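Local coordinates for protein bacteriocin (Pseudomonas syringae pv. tomato, PDB 4FZL) that is a colicin M-like bacteriocin that degrades the peptidoglycan precursor lipid II, probably killing related bacteria, and binds calcium, at residues A67-I70 with G71-Q74. Residues are numbered along the deposited sequence; the frame is centred on the assembly and turned at random. Where two conformers were deposited one is given.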
loop_
_atom_site.group_PDB
_atom_site.type_symbol
_atom_site.label_atom_id
_atom_site.label_comp_id
_atom_site.label_asym_id
_atom_site.label_seq_id
_atom_site.Cartn_x
_atom_site.Cartn_y
_atom_site.Cartn_z
ATOM N N ALA A 67 -20.699 -4.112 2.176
ATOM C CA ALA A 67 -21.600 -3.666 3.272
ATOM C C ALA A 67 -22.960 -4.310 3.097
ATOM O O ALA A 67 -23.590 -4.719 4.073
ATOM C CB ALA A 67 -21.726 -2.158 3.294
ATOM N N THR A 68 -23.419 -4.374 1.858
ATOM C CA THR A 68 -24.695 -4.982 1.560
ATOM C C THR A 68 -24.708 -6.471 1.941
ATOM O O THR A 68 -25.694 -7.012 2.521
ATOM C CB THR A 68 -25.132 -4.715 0.097
ATOM O OG1 THR A 68 -25.186 -3.316 -0.122
ATOM C CG2 THR A 68 -26.468 -5.404 -0.218
ATOM N N ASP A 69 -23.610 -7.144 1.659
ATOM C CA ASP A 69 -23.518 -8.552 2.025
ATOM C C ASP A 69 -23.490 -8.778 3.526
ATOM O O ASP A 69 -24.147 -9.708 4.064
ATOM C CB ASP A 69 -22.368 -9.209 1.288
ATOM C CG ASP A 69 -22.525 -10.727 1.260
ATOM O OD1 ASP A 69 -23.584 -11.222 0.768
ATOM O OD2 ASP A 69 -21.613 -11.407 1.753
ATOM N N ILE A 70 -22.758 -7.908 4.235
ATOM C CA ILE A 70 -22.756 -7.965 5.716
ATOM C C ILE A 70 -24.226 -7.811 6.202
ATOM O O ILE A 70 -24.655 -8.450 7.162
ATOM C CB ILE A 70 -21.827 -6.887 6.315
ATOM C CG1 ILE A 70 -20.332 -7.216 6.035
ATOM C CG2 ILE A 70 -21.988 -6.780 7.859
ATOM C CD1 ILE A 70 -19.378 -6.064 6.355
ATOM N N GLY A 71 -24.942 -6.912 5.540
ATOM C CA GLY A 71 -26.357 -6.649 5.781
ATOM C C GLY A 71 -27.332 -7.789 5.600
ATOM O O GLY A 71 -28.500 -7.711 6.011
ATOM N N ARG A 72 -26.896 -8.861 4.991
ATOM C CA ARG A 72 -27.771 -10.052 4.860
ATOM C C ARG A 72 -27.864 -10.880 6.176
ATOM O O ARG A 72 -28.714 -11.754 6.310
ATOM C CB ARG A 72 -27.297 -10.949 3.656
ATOM C CG ARG A 72 -27.450 -10.208 2.296
ATOM C CD ARG A 72 -27.103 -10.915 1.006
ATOM N NE ARG A 72 -27.521 -10.064 -0.157
ATOM C CZ ARG A 72 -26.701 -9.370 -0.972
ATOM N NH1 ARG A 72 -25.375 -9.434 -0.813
ATOM N NH2 ARG A 72 -27.188 -8.595 -1.954
ATOM N N SER A 73 -26.956 -10.624 7.109
ATOM C CA SER A 73 -26.921 -11.299 8.398
ATOM C C SER A 73 -27.745 -10.520 9.402
ATOM O O SER A 73 -27.778 -9.278 9.330
ATOM C CB SER A 73 -25.490 -11.320 8.905
ATOM O OG SER A 73 -25.454 -11.897 10.196
ATOM N N GLN A 74 -28.386 -11.213 10.337
ATOM C CA GLN A 74 -29.021 -10.515 11.456
ATOM C C GLN A 74 -28.054 -10.298 12.613
ATOM O O GLN A 74 -28.424 -9.558 13.571
ATOM C CB GLN A 74 -30.245 -11.262 11.965
ATOM C CG GLN A 74 -31.413 -11.184 10.998
ATOM C CD GLN A 74 -32.743 -10.734 11.624
ATOM O OE1 GLN A 74 -33.794 -11.228 11.218
ATOM N NE2 GLN A 74 -32.706 -9.791 12.595
#
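Asp69 and Arg72 form a salt bridge over the outer side of the last turn of a helix, where the chain leaves it, remote from the calcium site. Arg72 runs extended from CG to NE back along the helix and crosses the Asp69 side chain at about a right angle, so that its NH1 lies 3.0 Å from Asp69 OD1. That oxygen uses its anti lone pair and lies close to the guanidinium plane, although the carboxylate plane is turned 53° from it. With CG anti to the backbone N (chi1 -161°), Asp69 directs its acid toward the arginine. Thr68 CG2 packs over a guanidinium face, 3.7 Å from Arg72 NH2, while Thr68 OG1 bonds back to Asn64 O within the helix. A long, flexible arginine suits this exposed side, where a salt bridge and a methyl contact keep it against the helix.

The backbone beneath is tighter. Gly71 N continues the helical i+4 to i pattern with a hydrogen bond to Ala67 O (3.0 Å). Two i+3 to i hydrogen bonds follow: Arg72 N to Asp69 O at 3.0 Å, and Ser73 N to Ile70 O, which closes a type I turn from Ile70 to Ser73. Buried Gly71, lacking a side chain, lets the chain pass close to the Thr68 carbonyl. Ser73 OG hydrogen-bonds to Gln75 N, bracing the start of the loop.

Behind the turn, buried Ile70 packs on Ile80 and Ile81, and small Ala67 rests on Leu10 and Leu11. With Ile70 also touching Leu10, Val41 and Thr45, the end of helix 59-70 lies against helices 5-12 and 37-54.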